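Side-chain contacts in Alr4995 protein (PDB 6LRF), which acts as a bifunctional arginine dihydrolase and ornithine cyclodeaminase, probably converting arginine to ornithine and then to proline: residues L82-H87 against G92-F97; A409-Q412 against L417-Q420; L472-V477 against G681-L686. All coordinates share one frame; numbering follows the deposited sequence.

Contact 1: residues L82-H87 against G92-F97; sequences LSRFLH and GEEPYF
L82 comes to the backbone and base of F97, its CD1 lying 4.4 Å from F97 CB; the branched leucine also touches K98 and F101 further along the same helix. At S83 the backbone does the work: its carbonyl O accepts a hydrogen bond from a water that also donates weakly to E94 OE1, and S83 O lies 3.7 Å from E94 CG. The S83 hydroxyl turns elsewhere, to the carbonyl of N71.

R84 starts out away from the helix, but the bend at chi2 (49°) brings its end back. R84 NH2 then bonds E94 OE1 at 2.8 Å, in the guanidinium plane and on the syn side of the carboxylate, while R84 NE is taken by the carbonyl of K113. Helix 93-103 is thereby fastened beside the loop that leaves strand 79-82, within the region of the GME superfamily of alpha/beta propellers, which probably carries the arginine dihydrolase activity. A long, extended glutamate suits this place, since each of its buried oxygens finds a donor.

The second oxygen serves F85. F85 N points at E94 OE2, 2.9 Å away in a nearly straight bond (169°) that meets the oxygen on its anti side, well out of the carboxylate plane. The phenyl ring runs past the glutamate nearly coplanar with the carboxylate, its CD2 edge 3.8 Å from E94 CG; a flat apolar ring suits this buried spot, where its rim meets E94 CG and F97. Farther out, F85 CZ meets F97 CE2 edge to edge at 4.2 Å and lies 3.8 Å from E93 OE1, a carboxylate whose salt bridge is with R90.

Contact 2: residues A409-Q412 against L417-Q420; sequences AITQ and LLAQ
A409 and T411 pair with Q420 and L418 through two rings of backbone hydrogen bonds, which join antiparallel strands whose short axes run 4.7 Å apart at 161°. In the first pair A409 N reaches Q420 O at 2.8 Å and Q420 N returns to A409 O. In the second, T411 N bonds L418 O, and L418 N meets T411 O at 2.7 Å, nearly along the C=O axis. Between them I410 faces A419, and beyond T411, Q412 faces L417, both as non-hydrogen-bonded pairs; I410 CA adds a CH...O contact of 3.3 Å to L418 O.

I410 and A419 make the tighter packing. I410 CG1 lies opposite the carbonyl carbon, and a bend at chi2 (-62°) turns CD1 to A419 CB at 3.5 Å, which works because alanine offers only a methyl. The other branch, I410 CG2, reaches L417 CD2 at 4.2 Å. Replacing I410 by an alanine would probably strip L417 CD2 and A419 CB of these apolar neighbours and open a gap beside A419. Q412, exposed at this end of the hairpin, bends at chi2 so that its amide OE1 comes 3.5 Å from L417 CD2, a van der Waals contact; a polar residue suits the exposure. On the other face T411 and L418 lie side by side, T411 CG2 3.9 Å from L418 CB; beta-branched threonine suits an extended strand.

This beta hairpin, 407-413 and 416-422, is inside a larger sheet: the backbones of I410 and A419 hydrogen-bond those of Q432 in strand 432-435 and E400 in strand 395-400. I410, L417 and A419 also touch V390 or I392 of strand 388-392, consistent with a sheet curled around this face.

Contact 3: residues L472-V477 against G681-L686; sequences LVVEQV and GLFLSL
Apolar helix-to-helix packing joins V473 and V474 to F683 and L686, where helix 467-486 and helix 680-694 lie side by side against one face of a parallel sheet. The two segments cross at -52° with their axes 10.0 Å apart, a separation bridged by a few side chains, and together they bury 210 Å². V474 is the residue that both partners share. Its CB points at the other helix, and its two methyls divide the work: CG2 rests 3.7 Å from F683 CE1, while CG1 comes 3.9 Å from L686 CB and also lies beside the L686 carbonyl. A compact, branched valine suits a position where two neighbours must be met at once.

F683 reaches across by length. With its CG opposite to the backbone N (chi1 180°), the ring extends from a bond that does not itself face the partner helix, and the ring slides past V474 in the opposite direction. At the ring's edge V473 CG1 stands 4.3 Å from F683 CE1. The same phenylalanine touches V653, V655 and V676 of the sheet, so a large flat apolar side chain suits a place where it must reach both the sheet and the neighbouring helix. V473 likewise lies on V674 and V676, and L686 also packs on V470, an earlier turn of helix 467-486. The far side of that helix meets the second subunit, where E475 forms a salt bridge with R165 of that chain.

Helix 467-486 leads into the central strand 491-495 and helix 680-694 follows the edge strand 673-677, in a six-stranded parallel sheet of order 3-2-1-4-5-6. That is the topology of the Rossmann fold, here with helices layered over the strands as in dinucleotide-binding domains.

In the fold
The three contacts follow one another along the chain without interleaving, and each belongs to a different part of this bifunctional enzyme. Contact 1 lies in the GME-type region, contact 2 in the seven-stranded mixed sheet of the middle region, and contact 3 in the Rossmann-type region, where it brings together segments 204 residues apart in sequence. Their centres are 53 to 56 Å from one another and their nearest atoms at least about 35 Å apart, with no shared sheet or helix; contacts 1 and 3 lie on opposite sides of the chain's centre. Each joins elements within its own region, consistent with two activities carried by separately folded parts.

Contact 1: residues L82-H87 against G92-F97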
loop_
_atom_site.group_PDB
_atom_site.type_symbol
_atom_site.label_atom_id
_atom_site.label_comp_id
_atom_site.label_asym_id
_atom_site.label_seq_id
_atom_site.Cartn_x
_atom_site.Cartn_y
_atom_site.Cartn_z
ATOM N N LEU B 82 -43.416 -31.378 18.284
ATOM C CA LEU B 82 -43.984 -30.608 17.192
ATOM C C LEU B 82 -43.066 -29.451 16.803
ATOM O O LEU B 82 -42.535 -28.771 17.666
ATOM C CB LEU B 82 -45.354 -30.068 17.611
ATOM C CG LEU B 82 -46.258 -29.453 16.549
ATOM C CD1 LEU B 82 -46.761 -30.521 15.593
ATOM C CD2 LEU B 82 -47.433 -28.742 17.233
ATOM N N SER B 83 -42.892 -29.215 15.513
ATOM C CA SER B 83 -42.182 -28.015 15.099
ATOM C C SER B 83 -42.915 -26.746 15.501
ATOM O O SER B 83 -44.151 -26.669 15.436
ATOM C CB SER B 83 -41.955 -28.013 13.593
ATOM O OG SER B 83 -40.956 -28.964 13.251
ATOM N N ARG B 84 -42.135 -25.766 15.946
ATOM C CA ARG B 84 -42.594 -24.393 16.041
ATOM C C ARG B 84 -41.779 -23.566 15.028
ATOM O O ARG B 84 -40.575 -23.356 15.216
ATOM C CB ARG B 84 -42.436 -23.858 17.467
ATOM C CG ARG B 84 -42.856 -22.387 17.655
ATOM C CD ARG B 84 -44.232 -22.091 17.064
ATOM N NE ARG B 84 -44.656 -20.706 17.290
ATOM C CZ ARG B 84 -45.793 -20.179 16.833
ATOM N NH1 ARG B 84 -46.094 -18.910 17.092
ATOM N NH2 ARG B 84 -46.633 -20.918 16.113
ATOM N N PHE B 85 -42.414 -23.134 13.940
ATOM C CA PHE B 85 -41.663 -22.488 12.854
ATOM C C PHE B 85 -41.287 -21.056 13.232
ATOM O O PHE B 85 -42.028 -20.374 13.934
ATOM C CB PHE B 85 -42.453 -22.494 11.531
ATOM C CG PHE B 85 -42.607 -23.865 10.918
ATOM C CD1 PHE B 85 -41.619 -24.389 10.095
ATOM C CD2 PHE B 85 -43.738 -24.637 11.175
ATOM C CE1 PHE B 85 -41.754 -25.655 9.517
ATOM C CE2 PHE B 85 -43.886 -25.909 10.611
ATOM C CZ PHE B 85 -42.891 -26.422 9.779
ATOM N N LEU B 86 -40.113 -20.627 12.775
ATOM C CA LEU B 86 -39.647 -19.260 12.971
ATOM C C LEU B 86 -40.513 -18.273 12.191
ATOM O O LEU B 86 -41.019 -17.312 12.747
ATOM C CB LEU B 86 -38.183 -19.135 12.535
ATOM C CG LEU B 86 -37.570 -17.733 12.478
ATOM C CD1 LEU B 86 -37.490 -17.142 13.867
ATOM C CD2 LEU B 86 -36.191 -17.808 11.843
ATOM N N HIS B 87 -40.684 -18.546 10.902
ATOM C CA HIS B 87 -41.387 -17.654 9.991
ATOM C C HIS B 87 -42.879 -17.886 9.966
ATOM O O HIS B 87 -43.336 -19.026 9.834
ATOM C CB HIS B 87 -40.834 -17.808 8.577
ATOM C CG HIS B 87 -39.428 -17.322 8.427
ATOM N ND1 HIS B 87 -38.359 -18.173 8.239
ATOM C CD2 HIS B 87 -38.913 -16.073 8.451
ATOM C CE1 HIS B 87 -37.247 -17.468 8.139
ATOM N NE2 HIS B 87 -37.557 -16.190 8.261
ATOM N N GLY B 92 -48.752 -21.701 9.918
ATOM C CA GLY B 92 -50.103 -22.200 9.731
ATOM C C GLY B 92 -50.118 -23.677 9.376
ATOM O O GLY B 92 -51.169 -24.325 9.397
ATOM N N GLU B 93 -48.953 -24.214 9.030
ATOM C CA GLU B 93 -48.827 -25.642 8.788
ATOM C C GLU B 93 -49.011 -26.420 10.088
ATOM O O GLU B 93 -49.411 -27.589 10.068
ATOM C CB GLU B 93 -47.470 -25.984 8.176
ATOM C CG GLU B 93 -47.125 -25.237 6.898
ATOM C CD GLU B 93 -45.738 -25.599 6.341
ATOM O OE1 GLU B 93 -45.156 -26.643 6.734
ATOM O OE2 GLU B 93 -45.219 -24.821 5.511
ATOM N N GLU B 94 -48.736 -25.762 11.214
ATOM C CA GLU B 94 -48.652 -26.436 12.510
ATOM C C GLU B 94 -49.919 -27.174 12.955
ATOM O O GLU B 94 -49.823 -28.328 13.404
ATOM C CB GLU B 94 -48.222 -25.434 13.582
ATOM C CG GLU B 94 -46.790 -24.987 13.379
ATOM C CD GLU B 94 -46.374 -23.832 14.282
ATOM O OE1 GLU B 94 -47.056 -23.563 15.297
ATOM O OE2 GLU B 94 -45.353 -23.191 13.973
ATOM N N PRO B 95 -51.105 -26.533 12.846
ATOM C CA PRO B 95 -52.314 -27.300 13.163
ATOM C C PRO B 95 -52.471 -28.586 12.342
ATOM O O PRO B 95 -52.847 -29.614 12.909
ATOM C CB PRO B 95 -53.436 -26.312 12.835
ATOM C CG PRO B 95 -52.828 -24.994 13.110
ATOM C CD PRO B 95 -51.425 -25.113 12.601
ATOM N N TYR B 96 -52.161 -28.539 11.049
ATOM C CA TYR B 96 -52.365 -29.696 10.182
ATOM C C TYR B 96 -51.394 -30.812 10.502
ATOM O O TYR B 96 -51.776 -31.991 10.486
ATOM C CB TYR B 96 -52.254 -29.283 8.715
ATOM C CG TYR B 96 -53.298 -28.267 8.380
ATOM C CD1 TYR B 96 -54.625 -28.650 8.227
ATOM C CD2 TYR B 96 -52.983 -26.912 8.273
ATOM C CE1 TYR B 96 -55.610 -27.726 7.946
ATOM C CE2 TYR B 96 -53.968 -25.973 7.979
ATOM C CZ TYR B 96 -55.283 -26.394 7.819
ATOM O OH TYR B 96 -56.289 -25.495 7.537
ATOM N N PHE B 97 -50.150 -30.444 10.820
ATOM C CA PHE B 97 -49.152 -31.435 11.213
ATOM C C PHE B 97 -49.550 -32.048 12.555
ATOM O O PHE B 97 -49.549 -33.275 12.716
ATOM C CB PHE B 97 -47.747 -30.804 11.279
ATOM C CG PHE B 97 -47.125 -30.555 9.925
ATOM C CD1 PHE B 97 -47.363 -31.426 8.862
ATOM C CD2 PHE B 97 -46.297 -29.465 9.712
ATOM C CE1 PHE B 97 -46.783 -31.222 7.615
ATOM C CE2 PHE B 97 -45.701 -29.256 8.460
ATOM C CZ PHE B 97 -45.952 -30.143 7.410
HETATM O O HOH W 1 -45.780 -25.603 17.354
#

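Contact 2: residues A409-Q412 against L417-Q420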
loop_
_atom_site.group_PDB
_atom_site.type_symbol
_atom_site.label_atom_id
_atom_site.label_comp_id
_atom_site.label_asym_id
_atom_site.label_seq_id
_atom_site.Cartn_x
_atom_site.Cartn_y
_atom_site.Cartn_z
ATOM N N ALA B 409 -1.719 -17.564 39.454
ATOM C CA ALA B 409 -1.306 -18.453 40.532
ATOM C C ALA B 409 -1.718 -17.848 41.872
ATOM O O ALA B 409 -1.639 -16.642 42.077
ATOM C CB ALA B 409 0.206 -18.696 40.483
ATOM N N ILE B 410 -2.179 -18.699 42.776
ATOM C CA ILE B 410 -2.687 -18.274 44.068
ATOM C C ILE B 410 -1.829 -18.936 45.113
ATOM O O ILE B 410 -1.612 -20.150 45.063
ATOM C CB ILE B 410 -4.168 -18.693 44.309
ATOM C CG1 ILE B 410 -5.058 -18.251 43.153
ATOM C CG2 ILE B 410 -4.686 -18.124 45.642
ATOM C CD1 ILE B 410 -5.085 -16.738 42.969
ATOM N N THR B 411 -1.345 -18.152 46.064
ATOM C CA THR B 411 -0.600 -18.735 47.160
ATOM C C THR B 411 -0.914 -18.030 48.496
ATOM O O THR B 411 -1.307 -16.854 48.534
ATOM C CB THR B 411 0.921 -18.721 46.844
ATOM O OG1 THR B 411 1.648 -19.261 47.956
ATOM C CG2 THR B 411 1.403 -17.328 46.557
ATOM N N GLN B 412 -0.809 -18.787 49.586
ATOM C CA GLN B 412 -0.940 -18.233 50.931
ATOM C C GLN B 412 0.474 -17.863 51.405
ATOM O O GLN B 412 1.387 -18.675 51.332
ATOM C CB GLN B 412 -1.617 -19.239 51.886
ATOM C CG GLN B 412 -1.838 -18.730 53.314
ATOM C CD GLN B 412 -2.909 -17.635 53.420
ATOM O OE1 GLN B 412 -4.000 -17.744 52.854
ATOM N NE2 GLN B 412 -2.595 -16.576 54.158
ATOM N N LEU B 417 -3.107 -13.808 51.382
ATOM C CA LEU B 417 -3.327 -14.411 50.072
ATOM C C LEU B 417 -2.676 -13.606 48.965
ATOM O O LEU B 417 -2.847 -12.401 48.893
ATOM C CB LEU B 417 -4.822 -14.523 49.790
ATOM C CG LEU B 417 -5.546 -15.720 50.375
ATOM C CD1 LEU B 417 -7.039 -15.499 50.223
ATOM C CD2 LEU B 417 -5.100 -16.982 49.655
ATOM N N LEU B 418 -1.938 -14.275 48.096
ATOM C CA LEU B 418 -1.334 -13.601 46.965
ATOM C C LEU B 418 -1.816 -14.192 45.639
ATOM O O LEU B 418 -1.738 -15.409 45.426
ATOM C CB LEU B 418 0.187 -13.690 47.058
ATOM C CG LEU B 418 0.937 -13.110 45.868
ATOM C CD1 LEU B 418 0.667 -11.600 45.731
ATOM C CD2 LEU B 418 2.413 -13.407 46.045
ATOM N N ALA B 419 -2.329 -13.328 44.761
ATOM C CA ALA B 419 -2.733 -13.740 43.414
ATOM C C ALA B 419 -1.792 -13.089 42.410
ATOM O O ALA B 419 -1.655 -11.870 42.378
ATOM C CB ALA B 419 -4.180 -13.360 43.130
ATOM N N GLN B 420 -1.136 -13.918 41.613
ATOM C CA GLN B 420 -0.062 -13.489 40.722
ATOM C C GLN B 420 -0.254 -13.985 39.299
ATOM O O GLN B 420 -0.327 -15.180 39.054
ATOM C CB GLN B 420 1.283 -14.032 41.202
ATOM C CG GLN B 420 2.193 -13.089 41.917
ATOM C CD GLN B 420 3.425 -13.824 42.424
ATOM O OE1 GLN B 420 3.326 -14.943 42.939
ATOM N NE2 GLN B 420 4.590 -13.213 42.258
#

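Contact 3: residues L472-V477 against G681-L686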
loop_
_atom_site.group_PDB
_atom_site.type_symbol
_atom_site.label_atom_id
_atom_site.label_comp_id
_atom_site.label_asym_id
_atom_site.label_seq_id
_atom_site.Cartn_x
_atom_site.Cartn_y
_atom_site.Cartn_z
ATOM N N LEU B 472 2.652 -17.058 -14.177
ATOM C CA LEU B 472 3.820 -17.423 -14.976
ATOM C C LEU B 472 5.004 -17.739 -14.057
ATOM O O LEU B 472 5.732 -18.698 -14.303
ATOM C CB LEU B 472 4.178 -16.322 -15.985
ATOM C CG LEU B 472 3.771 -16.615 -17.443
ATOM C CD1 LEU B 472 4.237 -18.000 -17.886
ATOM C CD2 LEU B 472 2.258 -16.468 -17.674
ATOM N N VAL B 473 5.178 -16.952 -12.994
ATOM C CA VAL B 473 6.191 -17.257 -11.989
ATOM C C VAL B 473 5.973 -18.650 -11.401
ATOM O O VAL B 473 6.903 -19.453 -11.305
ATOM C CB VAL B 473 6.193 -16.222 -10.856
ATOM C CG1 VAL B 473 6.996 -16.735 -9.650
ATOM C CG2 VAL B 473 6.743 -14.909 -11.360
ATOM N N VAL B 474 4.735 -18.947 -11.030
ATOM C CA VAL B 474 4.419 -20.257 -10.475
ATOM C C VAL B 474 4.772 -21.355 -11.458
ATOM O O VAL B 474 5.288 -22.406 -11.069
ATOM C CB VAL B 474 2.924 -20.360 -10.080
ATOM C CG1 VAL B 474 2.474 -21.808 -10.011
ATOM C CG2 VAL B 474 2.705 -19.676 -8.759
ATOM N N GLU B 475 4.521 -21.100 -12.737
ATOM C CA GLU B 475 4.851 -22.073 -13.762
ATOM C C GLU B 475 6.357 -22.323 -13.815
ATOM O O GLU B 475 6.804 -23.461 -13.933
ATOM C CB GLU B 475 4.336 -21.617 -15.127
ATOM C CG GLU B 475 4.297 -22.759 -16.141
ATOM C CD GLU B 475 3.735 -22.354 -17.499
ATOM O OE1 GLU B 475 3.607 -21.136 -17.780
ATOM O OE2 GLU B 475 3.419 -23.273 -18.284
ATOM N N GLN B 476 7.143 -21.261 -13.701
ATOM C CA GLN B 476 8.588 -21.417 -13.718
ATOM C C GLN B 476 9.087 -22.097 -12.449
ATOM O O GLN B 476 9.918 -22.998 -12.532
ATOM C CB GLN B 476 9.268 -20.064 -13.931
ATOM C CG GLN B 476 8.858 -19.435 -15.268
ATOM C CD GLN B 476 9.230 -17.968 -15.404
ATOM O OE1 GLN B 476 9.848 -17.381 -14.513
ATOM N NE2 GLN B 476 8.837 -17.362 -16.524
ATOM N N VAL B 477 8.558 -21.706 -11.287
ATOM C CA VAL B 477 8.965 -22.323 -10.019
ATOM C C VAL B 477 8.566 -23.803 -9.934
ATOM O O VAL B 477 9.349 -24.629 -9.460
ATOM C CB VAL B 477 8.379 -21.566 -8.801
ATOM C CG1 VAL B 477 8.793 -22.228 -7.520
ATOM C CG2 VAL B 477 8.858 -20.133 -8.784
ATOM N N GLY B 681 -1.052 -18.100 0.118
ATOM C CA GLY B 681 -1.942 -19.240 -0.027
ATOM C C GLY B 681 -2.373 -19.385 -1.475
ATOM O O GLY B 681 -2.447 -20.497 -2.007
ATOM N N LEU B 682 -2.657 -18.258 -2.117
ATOM C CA LEU B 682 -2.914 -18.267 -3.554
ATOM C C LEU B 682 -1.721 -18.890 -4.281
ATOM O O LEU B 682 -1.884 -19.797 -5.111
ATOM C CB LEU B 682 -3.176 -16.850 -4.084
ATOM C CG LEU B 682 -3.304 -16.765 -5.616
ATOM C CD1 LEU B 682 -4.366 -17.742 -6.133
ATOM C CD2 LEU B 682 -3.631 -15.361 -6.062
ATOM N N PHE B 683 -0.523 -18.398 -3.949
ATOM C CA PHE B 683 0.715 -18.881 -4.564
ATOM C C PHE B 683 0.855 -20.386 -4.404
ATOM O O PHE B 683 1.123 -21.101 -5.373
ATOM C CB PHE B 683 1.941 -18.168 -3.966
ATOM C CG PHE B 683 3.256 -18.625 -4.547
ATOM C CD1 PHE B 683 3.794 -17.990 -5.652
ATOM C CD2 PHE B 683 3.947 -19.702 -3.994
ATOM C CE1 PHE B 683 4.996 -18.412 -6.191
ATOM C CE2 PHE B 683 5.150 -20.127 -4.534
ATOM C CZ PHE B 683 5.673 -19.480 -5.634
ATOM N N LEU B 684 0.676 -20.868 -3.175
ATOM C CA LEU B 684 0.802 -22.295 -2.884
ATOM C C LEU B 684 -0.288 -23.127 -3.557
ATOM O O LEU B 684 -0.065 -24.279 -3.942
ATOM C CB LEU B 684 0.775 -22.529 -1.368
ATOM C CG LEU B 684 2.040 -22.082 -0.626
ATOM C CD1 LEU B 684 1.798 -21.937 0.871
ATOM C CD2 LEU B 684 3.179 -23.060 -0.893
ATOM N N SER B 685 -1.471 -22.550 -3.696
ATOM C CA SER B 685 -2.557 -23.276 -4.331
ATOM C C SER B 685 -2.203 -23.595 -5.797
ATOM O O SER B 685 -2.237 -24.752 -6.225
ATOM C CB SER B 685 -3.856 -22.476 -4.241
ATOM O OG SER B 685 -4.954 -23.323 -4.549
ATOM N N LEU B 686 -1.843 -22.557 -6.538
ATOM C CA LEU B 686 -1.405 -22.673 -7.926
ATOM C C LEU B 686 -0.210 -23.593 -8.091
ATOM O O LEU B 686 -0.145 -24.380 -9.035
ATOM C CB LEU B 686 -1.041 -21.299 -8.459
ATOM C CG LEU B 686 -2.163 -20.277 -8.510
ATOM C CD1 LEU B 686 -1.590 -18.893 -8.762
ATOM C CD2 LEU B 686 -3.139 -20.683 -9.600
#